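Local structure of migration inhibitory factor (Trichinella spiralis, 1HFO) at residues 14-25 with 78-87; 54-65 with 93-103. The protein is a nematode member of the macrophage migration inhibitory factor family, a small alpha/beta protein that assembles as a homotrimer. All blocks are in the same frame, centred on the assembly; numbering follows the deposited sequence.

Contact 1: 14-25 with 78-87; sequences VPSDFLSSTSAL and KLFDHLNTKL. Unlike the reference sequence in segment 78-87: Thr85 (reference Lys).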
loop_
_atom_site.group_PDB
_atom_site.type_symbol
_atom_site.label_atom_id
_atom_site.label_comp_id
_atom_site.label_asym_id
_atom_site.label_seq_id
_atom_site.Cartn_x
_atom_site.Cartn_y
_atom_site.Cartn_z
ATOM N N VAL A 14 -8.926 16.156 8.961
ATOM C CA VAL A 14 -9.787 15.291 8.151
ATOM C C VAL A 14 -11.174 15.526 8.765
ATOM O O VAL A 14 -11.400 15.247 9.947
ATOM C CB VAL A 14 -9.417 13.791 8.295
ATOM C CG1 VAL A 14 -10.388 12.939 7.476
ATOM C CG2 VAL A 14 -7.999 13.549 7.807
ATOM N N PRO A 15 -12.103 16.057 7.978
ATOM C CA PRO A 15 -13.444 16.310 8.519
ATOM C C PRO A 15 -14.180 15.040 8.945
ATOM O O PRO A 15 -13.883 13.947 8.464
ATOM C CB PRO A 15 -14.137 17.034 7.374
ATOM C CG PRO A 15 -13.489 16.420 6.164
ATOM C CD PRO A 15 -12.032 16.382 6.547
ATOM N N SER A 16 -15.152 15.202 9.846
ATOM C CA SER A 16 -15.945 14.091 10.355
ATOM C C SER A 16 -16.727 13.368 9.250
ATOM O O SER A 16 -17.046 12.190 9.400
ATOM C CB SER A 16 -16.914 14.600 11.423
ATOM O OG SER A 16 -17.841 15.495 10.849
ATOM N N ASP A 17 -17.048 14.068 8.160
ATOM C CA ASP A 17 -17.778 13.444 7.053
ATOM C C ASP A 17 -16.881 13.017 5.901
ATOM O O ASP A 17 -17.341 12.867 4.770
ATOM C CB ASP A 17 -18.854 14.372 6.494
ATOM C CG ASP A 17 -18.312 15.724 6.073
ATOM O OD1 ASP A 17 -17.080 15.924 6.070
ATOM O OD2 ASP A 17 -19.131 16.595 5.727
ATOM N N PHE A 18 -15.601 12.817 6.174
ATOM C CA PHE A 18 -14.719 12.398 5.090
ATOM C C PHE A 18 -15.004 10.958 4.631
ATOM O O PHE A 18 -15.130 10.700 3.437
ATOM C CB PHE A 18 -13.257 12.495 5.521
ATOM C CG PHE A 18 -12.302 12.043 4.461
ATOM C CD1 PHE A 18 -12.080 12.830 3.337
ATOM C CD2 PHE A 18 -11.699 10.797 4.539
ATOM C CE1 PHE A 18 -11.279 12.391 2.291
ATOM C CE2 PHE A 18 -10.879 10.330 3.480
ATOM C CZ PHE A 18 -10.675 11.131 2.359
ATOM N N LEU A 19 -15.100 10.036 5.581
ATOM C CA LEU A 19 -15.333 8.633 5.246
ATOM C C LEU A 19 -16.688 8.456 4.585
ATOM O O LEU A 19 -16.814 7.748 3.592
ATOM C CB LEU A 19 -15.216 7.762 6.497
ATOM C CG LEU A 19 -13.815 7.773 7.120
ATOM C CD1 LEU A 19 -13.814 7.032 8.432
ATOM C CD2 LEU A 19 -12.822 7.163 6.131
ATOM N N SER A 20 -17.718 9.116 5.109
ATOM C CA SER A 20 -19.016 8.972 4.480
ATOM C C SER A 20 -19.051 9.552 3.059
ATOM O O SER A 20 -19.510 8.896 2.130
ATOM C CB SER A 20 -20.109 9.634 5.341
ATOM O OG SER A 20 -19.910 11.033 5.445
ATOM N N SER A 21 -18.565 10.780 2.887
ATOM C CA SER A 21 -18.607 11.410 1.572
ATOM C C SER A 21 -17.757 10.672 0.552
ATOM O O SER A 21 -18.123 10.611 -0.616
ATOM C CB SER A 21 -18.160 12.874 1.634
ATOM O OG SER A 21 -16.844 13.035 2.129
ATOM N N THR A 22 -16.633 10.133 1.005
ATOM C CA THR A 22 -15.738 9.406 0.116
ATOM C C THR A 22 -16.371 8.048 -0.217
ATOM O O THR A 22 -16.356 7.614 -1.369
ATOM C CB THR A 22 -14.357 9.244 0.783
ATOM O OG1 THR A 22 -13.871 10.534 1.211
ATOM C CG2 THR A 22 -13.370 8.636 -0.192
ATOM N N SER A 23 -16.960 7.395 0.783
ATOM C CA SER A 23 -17.617 6.094 0.528
ATOM C C SER A 23 -18.728 6.276 -0.505
ATOM O O SER A 23 -18.893 5.485 -1.428
ATOM C CB SER A 23 -18.237 5.537 1.797
ATOM O OG SER A 23 -17.267 5.218 2.769
ATOM N N ALA A 24 -19.511 7.334 -0.330
ATOM C CA ALA A 24 -20.589 7.637 -1.251
ATOM C C ALA A 24 -20.058 7.877 -2.665
ATOM O O ALA A 24 -20.561 7.322 -3.619
ATOM C CB ALA A 24 -21.360 8.878 -0.771
ATOM N N LEU A 25 -19.024 8.704 -2.796
ATOM C CA LEU A 25 -18.480 9.007 -4.111
ATOM C C LEU A 25 -17.898 7.784 -4.827
ATOM O O LEU A 25 -18.128 7.591 -6.022
ATOM C CB LEU A 25 -17.399 10.084 -3.986
ATOM C CG LEU A 25 -16.777 10.526 -5.309
ATOM C CD1 LEU A 25 -17.829 11.141 -6.207
ATOM C CD2 LEU A 25 -15.664 11.516 -5.015
ATOM N N LYS A 78 -13.293 13.758 -10.655
ATOM C CA LYS A 78 -14.185 13.714 -9.495
ATOM C C LYS A 78 -13.477 13.470 -8.162
ATOM O O LYS A 78 -13.759 14.141 -7.157
ATOM C CB LYS A 78 -15.245 12.641 -9.722
ATOM C CG LYS A 78 -16.154 12.914 -10.910
ATOM C CD LYS A 78 -17.308 11.940 -10.931
ATOM C CE LYS A 78 -17.786 11.664 -12.348
ATOM N NZ LYS A 78 -18.130 12.911 -13.078
ATOM N N LEU A 79 -12.573 12.488 -8.142
ATOM C CA LEU A 79 -11.847 12.172 -6.925
ATOM C C LEU A 79 -10.941 13.315 -6.486
ATOM O O LEU A 79 -10.837 13.608 -5.299
ATOM C CB LEU A 79 -11.012 10.889 -7.114
ATOM C CG LEU A 79 -11.713 9.541 -6.920
ATOM C CD1 LEU A 79 -12.960 9.482 -7.770
ATOM C CD2 LEU A 79 -10.758 8.397 -7.276
ATOM N N PHE A 80 -10.259 13.952 -7.431
ATOM C CA PHE A 80 -9.378 15.047 -7.065
ATOM C C PHE A 80 -10.143 16.258 -6.554
ATOM O O PHE A 80 -9.712 16.910 -5.604
ATOM C CB PHE A 80 -8.497 15.440 -8.237
ATOM C CG PHE A 80 -7.244 14.627 -8.333
ATOM C CD1 PHE A 80 -7.279 13.320 -8.805
ATOM C CD2 PHE A 80 -6.031 15.159 -7.923
ATOM C CE1 PHE A 80 -6.100 12.544 -8.867
ATOM C CE2 PHE A 80 -4.857 14.405 -7.979
ATOM C CZ PHE A 80 -4.901 13.086 -8.455
ATOM N N ASP A 81 -11.275 16.549 -7.178
ATOM C CA ASP A 81 -12.108 17.662 -6.728
ATOM C C ASP A 81 -12.548 17.369 -5.291
ATOM O O ASP A 81 -12.443 18.213 -4.401
ATOM C CB ASP A 81 -13.328 17.817 -7.641
ATOM C CG ASP A 81 -14.421 18.673 -7.019
ATOM O OD1 ASP A 81 -14.132 19.828 -6.635
ATOM O OD2 ASP A 81 -15.571 18.186 -6.913
ATOM N N HIS A 82 -12.997 16.142 -5.059
ATOM C CA HIS A 82 -13.441 15.735 -3.738
ATOM C C HIS A 82 -12.341 15.859 -2.680
ATOM O O HIS A 82 -12.544 16.442 -1.620
ATOM C CB HIS A 82 -13.966 14.289 -3.805
ATOM C CG HIS A 82 -14.375 13.743 -2.479
ATOM N ND1 HIS A 82 -15.492 14.188 -1.806
ATOM C CD2 HIS A 82 -13.781 12.838 -1.668
ATOM C CE1 HIS A 82 -15.564 13.583 -0.635
ATOM N NE2 HIS A 82 -14.537 12.761 -0.526
ATOM N N LEU A 83 -11.159 15.310 -2.961
ATOM C CA LEU A 83 -10.071 15.380 -2.003
ATOM C C LEU A 83 -9.576 16.823 -1.741
ATOM O O LEU A 83 -9.268 17.187 -0.607
ATOM C CB LEU A 83 -8.922 14.482 -2.488
ATOM C CG LEU A 83 -9.326 12.997 -2.572
ATOM C CD1 LEU A 83 -8.235 12.202 -3.291
ATOM C CD2 LEU A 83 -9.542 12.437 -1.170
ATOM N N ASN A 84 -9.488 17.624 -2.797
ATOM C CA ASN A 84 -9.063 19.014 -2.654
ATOM C C ASN A 84 -10.070 19.743 -1.750
ATOM O O ASN A 84 -9.695 20.498 -0.860
ATOM C CB ASN A 84 -9.015 19.672 -4.039
ATOM C CG ASN A 84 -8.707 21.150 -3.973
ATOM O OD1 ASN A 84 -9.410 21.964 -4.573
ATOM N ND2 ASN A 84 -7.656 21.506 -3.246
ATOM N N THR A 85 -11.354 19.481 -1.963
ATOM C CA THR A 85 -12.395 20.120 -1.161
ATOM C C THR A 85 -12.417 19.710 0.311
ATOM O O THR A 85 -12.596 20.549 1.193
ATOM C CB THR A 85 -13.783 19.848 -1.770
ATOM O OG1 THR A 85 -13.843 20.408 -3.088
ATOM C CG2 THR A 85 -14.891 20.454 -0.902
ATOM N N LYS A 86 -12.226 18.420 0.589
ATOM C CA LYS A 86 -12.274 17.924 1.962
ATOM C C LYS A 86 -10.997 18.015 2.781
ATOM O O LYS A 86 -11.044 18.184 4.004
ATOM C CB LYS A 86 -12.740 16.464 1.969
ATOM C CG LYS A 86 -14.121 16.239 1.405
ATOM C CD LYS A 86 -15.208 16.930 2.232
ATOM C CE LYS A 86 -16.566 16.728 1.574
ATOM N NZ LYS A 86 -17.648 17.435 2.337
ATOM N N LEU A 87 -9.853 17.884 2.116
ATOM C CA LEU A 87 -8.576 17.921 2.805
ATOM C C LEU A 87 -7.770 19.176 2.499
ATOM O O LEU A 87 -6.776 19.452 3.175
ATOM C CB LEU A 87 -7.765 16.686 2.429
ATOM C CG LEU A 87 -8.578 15.385 2.507
ATOM C CD1 LEU A 87 -7.666 14.221 2.198
ATOM C CD2 LEU A 87 -9.199 15.217 3.886
HETATM O O HOH W 1 -16.203 18.606 4.884
#

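Contact 2: 54-65 with 93-103; sequences NPAAFGTLMSIG and RMYIHFVNLNG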
loop_
_atom_site.group_PDB
_atom_site.type_symbol
_atom_site.label_atom_id
_atom_site.label_comp_id
_atom_site.label_asym_id
_atom_site.label_seq_id
_atom_site.Cartn_x
_atom_site.Cartn_y
_atom_site.Cartn_z
ATOM N N ASN A 54 4.978 20.089 1.870
ATOM C CA ASN A 54 3.690 20.769 1.978
ATOM C C ASN A 54 2.593 19.746 1.706
ATOM O O ASN A 54 2.855 18.717 1.091
ATOM C CB ASN A 54 3.589 21.920 0.976
ATOM C CG ASN A 54 4.438 23.115 1.382
ATOM O OD1 ASN A 54 4.596 23.392 2.568
ATOM N ND2 ASN A 54 4.972 23.835 0.401
ATOM N N PRO A 55 1.355 20.021 2.160
ATOM C CA PRO A 55 0.228 19.108 1.955
ATOM C C PRO A 55 0.226 18.389 0.604
ATOM O O PRO A 55 0.213 19.013 -0.460
ATOM C CB PRO A 55 -0.982 20.020 2.137
ATOM C CG PRO A 55 -0.517 20.917 3.242
ATOM C CD PRO A 55 0.904 21.259 2.828
ATOM N N ALA A 56 0.197 17.060 0.672
ATOM C CA ALA A 56 0.212 16.197 -0.498
ATOM C C ALA A 56 -0.342 14.845 -0.076
ATOM O O ALA A 56 -0.514 14.593 1.114
ATOM C CB ALA A 56 1.646 16.015 -0.992
ATOM N N ALA A 57 -0.571 13.980 -1.061
ATOM C CA ALA A 57 -1.066 12.625 -0.816
ATOM C C ALA A 57 -0.935 11.757 -2.060
ATOM O O ALA A 57 -0.800 12.254 -3.169
ATOM C CB ALA A 57 -2.542 12.673 -0.373
ATOM N N PHE A 58 -0.961 10.441 -1.869
ATOM C CA PHE A 58 -0.930 9.532 -3.001
ATOM C C PHE A 58 -1.759 8.372 -2.486
ATOM O O PHE A 58 -1.769 8.095 -1.276
ATOM C CB PHE A 58 0.505 9.093 -3.341
ATOM C CG PHE A 58 1.118 8.156 -2.338
ATOM C CD1 PHE A 58 0.982 6.779 -2.488
ATOM C CD2 PHE A 58 1.864 8.639 -1.273
ATOM C CE1 PHE A 58 1.588 5.898 -1.589
ATOM C CE2 PHE A 58 2.477 7.762 -0.363
ATOM C CZ PHE A 58 2.337 6.392 -0.525
ATOM N N GLY A 59 -2.474 7.731 -3.395
ATOM C CA GLY A 59 -3.304 6.620 -2.971
ATOM C C GLY A 59 -3.670 5.725 -4.117
ATOM O O GLY A 59 -3.195 5.887 -5.238
ATOM N N THR A 60 -4.564 4.790 -3.842
ATOM C CA THR A 60 -4.974 3.834 -4.847
ATOM C C THR A 60 -6.469 3.633 -4.781
ATOM O O THR A 60 -7.027 3.680 -3.702
ATOM C CB THR A 60 -4.294 2.469 -4.556
ATOM O OG1 THR A 60 -2.868 2.633 -4.571
ATOM C CG2 THR A 60 -4.691 1.412 -5.582
ATOM N N LEU A 61 -7.105 3.456 -5.927
ATOM C CA LEU A 61 -8.523 3.125 -5.972
ATOM C C LEU A 61 -8.574 1.798 -6.719
ATOM O O LEU A 61 -8.262 1.742 -7.909
ATOM C CB LEU A 61 -9.337 4.176 -6.739
ATOM C CG LEU A 61 -10.788 3.724 -6.929
ATOM C CD1 LEU A 61 -11.449 3.773 -5.565
ATOM C CD2 LEU A 61 -11.539 4.590 -7.925
ATOM N N MET A 62 -8.942 0.713 -6.034
ATOM C CA MET A 62 -9.012 -0.576 -6.710
ATOM C C MET A 62 -10.438 -1.112 -6.675
ATOM O O MET A 62 -11.179 -0.877 -5.721
ATOM C CB MET A 62 -8.049 -1.579 -6.072
ATOM C CG MET A 62 -8.224 -1.784 -4.600
ATOM S SD MET A 62 -6.929 -2.917 -3.976
ATOM C CE MET A 62 -5.920 -1.813 -3.011
ATOM N N SER A 63 -10.817 -1.821 -7.729
ATOM C CA SER A 63 -12.165 -2.374 -7.820
ATOM C C SER A 63 -12.269 -3.447 -8.883
ATOM O O SER A 63 -11.536 -3.423 -9.879
ATOM C CB SER A 63 -13.153 -1.242 -8.142
ATOM O OG SER A 63 -14.472 -1.724 -8.260
ATOM N N ILE A 64 -13.183 -4.395 -8.691
ATOM C CA ILE A 64 -13.366 -5.430 -9.691
ATOM C C ILE A 64 -14.336 -4.818 -10.704
ATOM O O ILE A 64 -15.541 -4.780 -10.482
ATOM C CB ILE A 64 -13.973 -6.719 -9.077
ATOM C CG1 ILE A 64 -13.012 -7.266 -8.012
ATOM C CG2 ILE A 64 -14.283 -7.696 -10.168
ATOM C CD1 ILE A 64 -13.643 -8.263 -7.023
ATOM N N GLY A 65 -13.786 -4.298 -11.794
ATOM C CA GLY A 65 -14.619 -3.667 -12.801
ATOM C C GLY A 65 -14.861 -2.192 -12.514
ATOM O O GLY A 65 -14.626 -1.693 -11.409
ATOM N N ARG A 93 -0.564 17.972 -6.238
ATOM C CA ARG A 93 0.244 17.361 -5.196
ATOM C C ARG A 93 -0.389 16.063 -4.717
ATOM O O ARG A 93 -0.248 15.690 -3.566
ATOM C CB ARG A 93 0.442 18.304 -4.018
ATOM C CG ARG A 93 1.329 19.502 -4.374
ATOM C CD ARG A 93 1.563 20.388 -3.175
ATOM N NE ARG A 93 2.431 19.786 -2.173
ATOM C CZ ARG A 93 3.720 19.513 -2.358
ATOM N NH1 ARG A 93 4.301 19.793 -3.525
ATOM N NH2 ARG A 93 4.428 18.969 -1.374
ATOM N N MET A 94 -1.084 15.397 -5.632
ATOM C CA MET A 94 -1.724 14.114 -5.329
ATOM C C MET A 94 -1.670 13.154 -6.508
ATOM O O MET A 94 -1.841 13.542 -7.663
ATOM C CB MET A 94 -3.192 14.313 -4.943
ATOM C CG MET A 94 -3.403 15.011 -3.629
ATOM S SD MET A 94 -5.155 14.978 -3.187
ATOM C CE MET A 94 -5.824 16.112 -4.353
ATOM N N TYR A 95 -1.424 11.880 -6.204
ATOM C CA TYR A 95 -1.413 10.854 -7.229
ATOM C C TYR A 95 -2.415 9.796 -6.808
ATOM O O TYR A 95 -2.515 9.484 -5.625
ATOM C CB TYR A 95 -0.063 10.147 -7.315
ATOM C CG TYR A 95 1.000 10.859 -8.097
ATOM C CD1 TYR A 95 0.769 11.283 -9.404
ATOM C CD2 TYR A 95 2.263 11.048 -7.550
ATOM C CE1 TYR A 95 1.794 11.885 -10.151
ATOM C CE2 TYR A 95 3.289 11.644 -8.286
ATOM C CZ TYR A 95 3.047 12.057 -9.579
ATOM O OH TYR A 95 4.071 12.649 -10.297
ATOM N N ILE A 96 -3.127 9.248 -7.779
ATOM C CA ILE A 96 -4.050 8.157 -7.504
ATOM C C ILE A 96 -3.802 7.048 -8.527
ATOM O O ILE A 96 -3.864 7.277 -9.734
ATOM C CB ILE A 96 -5.535 8.587 -7.592
ATOM C CG1 ILE A 96 -5.840 9.633 -6.517
ATOM C CG2 ILE A 96 -6.439 7.336 -7.433
ATOM C CD1 ILE A 96 -5.432 9.243 -5.102
ATOM N N HIS A 97 -3.518 5.844 -8.037
ATOM C CA HIS A 97 -3.300 4.722 -8.921
ATOM C C HIS A 97 -4.608 3.959 -9.049
ATOM O O HIS A 97 -5.158 3.493 -8.043
ATOM C CB HIS A 97 -2.244 3.763 -8.369
ATOM C CG HIS A 97 -1.882 2.671 -9.331
ATOM N ND1 HIS A 97 -1.312 1.481 -8.933
ATOM C CD2 HIS A 97 -2.038 2.582 -10.673
ATOM C CE1 HIS A 97 -1.132 0.707 -9.989
ATOM N NE2 HIS A 97 -1.565 1.350 -11.057
ATOM N N PHE A 98 -5.095 3.843 -10.276
ATOM C CA PHE A 98 -6.340 3.139 -10.559
ATOM C C PHE A 98 -6.035 1.688 -10.922
ATOM O O PHE A 98 -5.251 1.403 -11.840
ATOM C CB PHE A 98 -7.089 3.845 -11.696
ATOM C CG PHE A 98 -7.511 5.254 -11.357
ATOM C CD1 PHE A 98 -8.560 5.487 -10.467
ATOM C CD2 PHE A 98 -6.846 6.352 -11.914
ATOM C CE1 PHE A 98 -8.945 6.787 -10.127
ATOM C CE2 PHE A 98 -7.221 7.660 -11.584
ATOM C CZ PHE A 98 -8.272 7.882 -10.688
ATOM N N VAL A 99 -6.640 0.770 -10.175
ATOM C CA VAL A 99 -6.410 -0.651 -10.386
ATOM C C VAL A 99 -7.671 -1.452 -10.643
ATOM O O VAL A 99 -8.582 -1.462 -9.816
ATOM C CB VAL A 99 -5.706 -1.270 -9.159
ATOM C CG1 VAL A 99 -5.399 -2.727 -9.431
ATOM C CG2 VAL A 99 -4.434 -0.482 -8.824
ATOM N N ASN A 100 -7.713 -2.134 -11.781
ATOM C CA ASN A 100 -8.846 -2.974 -12.151
ATOM C C ASN A 100 -8.475 -4.386 -11.687
ATOM O O ASN A 100 -7.562 -5.004 -12.235
ATOM C CB ASN A 100 -9.038 -2.923 -13.669
ATOM C CG ASN A 100 -10.111 -3.879 -14.171
ATOM O OD1 ASN A 100 -11.006 -4.289 -13.429
ATOM N ND2 ASN A 100 -10.033 -4.221 -15.461
ATOM N N LEU A 101 -9.162 -4.872 -10.657
ATOM C CA LEU A 101 -8.888 -6.191 -10.086
ATOM C C LEU A 101 -9.661 -7.329 -10.746
ATOM O O LEU A 101 -10.747 -7.128 -11.280
ATOM C CB LEU A 101 -9.254 -6.181 -8.595
ATOM C CG LEU A 101 -8.634 -5.043 -7.780
ATOM C CD1 LEU A 101 -9.419 -4.777 -6.499
ATOM C CD2 LEU A 101 -7.192 -5.398 -7.469
ATOM N N ASN A 102 -9.090 -8.530 -10.707
ATOM C CA ASN A 102 -9.799 -9.701 -11.223
ATOM C C ASN A 102 -10.445 -10.319 -9.997
ATOM O O ASN A 102 -9.834 -10.377 -8.933
ATOM C CB ASN A 102 -8.839 -10.702 -11.868
ATOM C CG ASN A 102 -8.245 -10.173 -13.152
ATOM O OD1 ASN A 102 -8.931 -9.517 -13.930
ATOM N ND2 ASN A 102 -6.973 -10.470 -13.391
ATOM N N GLY A 103 -11.678 -10.772 -10.150
ATOM C CA GLY A 103 -12.386 -11.361 -9.034
ATOM C C GLY A 103 -11.603 -12.439 -8.324
ATOM O O GLY A 103 -11.668 -12.539 -7.100
HETATM O O HOH W 2 -1.229 0.903 -6.095
#

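Contact 1: 14-25 with 78-87
His82 reaches across from helix 78-87 and gives its NE2 proton to OG1 of Thr22, at 2.9 Å. The hydroxyl lies close to the imidazole plane. Ser21 OG sits at the same ring's edge, 3.1 Å from CE1. CG of His82 stands anti to the backbone N (chi1 177°), which sends the ring straight over to helix 18-25. There it fits as a knob among Phe18, Ser21, Thr22 and Leu25. Leu25 packs on the root of this side chain, with CD2 3.5 Å from His82 CB.

Phe18 is the knob that goes the other way, into a hole formed by His82, Leu83, Lys86 and Leu87. Its ring edge meets Leu83 CD2 and Lys86 CB. Leu87 CD2 approaches obliquely, 3.8 Å from Phe18 CD1. Next to it Pro15 CD rests 3.3 Å from the carbonyl O of Lys86.

Toward the solvent side, Asp17 OD2 and Lys86 NZ form a long salt bridge of 3.8 Å. Water 1 joins the same two groups, donating to Asp17 OD1 and accepting from Lys86 NZ.

Bonds within segment 14-25 position the hydroxyls. Thr22 OG1 gives its proton to Phe18 O at 2.6 Å, so it can accept from His82. It also lies over the centre of one face of the Phe18 ring. Ser21 OG likewise donates to the carbonyl four residues back, Asp17 O, but from a different first torsion. Further in, Thr22 and Leu83 touch Phe3, and Leu87 touches Leu5 and Ile41. The two helices run antiparallel at 172°, with axes 11.2 Å apart. This is the helix pair that covers one face of the beta-sheet in the MIF fold.

Contact 2: 54-65 with 93-103
Eight backbone hydrogen bonds, from Ala57 N–Arg93 O at one end to Leu101 N–Ser63 O at the other, zip the two strands together in parallel. Ala57, Gly59, Leu61 and Ser63 each use both N and O. Gly59 makes two short ones, N to Tyr95 O and O to His97 N, both 2.8 Å. The axes of strands 57-63 and 94-100 come within 4.4 Å, at 19°.

Side-chain hydrogen bonds close both ends. The bend at chi3 (71°) turns the Arg93 guanidinium back on the loop before strand 57-63. Its NH2 donates to Asn54 O at 2.9 Å and its NE to Pro55 O at 2.9 Å. Both oxygens lie at the edge of the guanidinium plane, but the donors stand above the carbonyl planes. NH1 continues to Phe49 O. At the far end Gly65 N donates to Asn100 OD1 at 3.2 Å.

Water 2 links Thr60 OG1 and His97 ND1, lying at the edge of the imidazole. Val99 CG2 lies over one face of that ring, toward its rim.

Apolar packing falls on two faces. Leu61 CD2 meets the Phe98 ring edge 4.0 Å from CD1, on the face covered by helix 69-87. On the other, Met62 CB takes Leu101 CD1 at 3.5 Å. Here Phe58 and Tyr95 meet the third subunit, and Tyr95 OH bonds Tyr36 O of that subunit. Tyr95 and Ile96 also pair with a strand of it. The arrangement is the parallel strand pair of a beta-alpha-beta unit, in a sheet continued between subunits as in MIF trimers.

How the contacts relate
Contacts 1 and 2 interlock along the chain. Strand 57-63 leads into helix 69-87, which leads into strand 94-100, so segment 78-87 of contact 1 lies on the crossover helix of the strand pair in contact 2. Their centres are 14 Å apart, yet they touch. Leu79 CD2 lies 3.7 Å from Phe98 CE1, and Phe80 CE1 lies 3.8 Å from Ile96 CG1. Leu83 CB rests 3.9 Å from Met94 SD. Contact 1 joins the two helices above the sheet, contact 2 two neighbouring strands beneath them. The third subunit meets contact 2 at the face with Phe58 and Tyr95, at the edge of strand 94-100 and at Phe98.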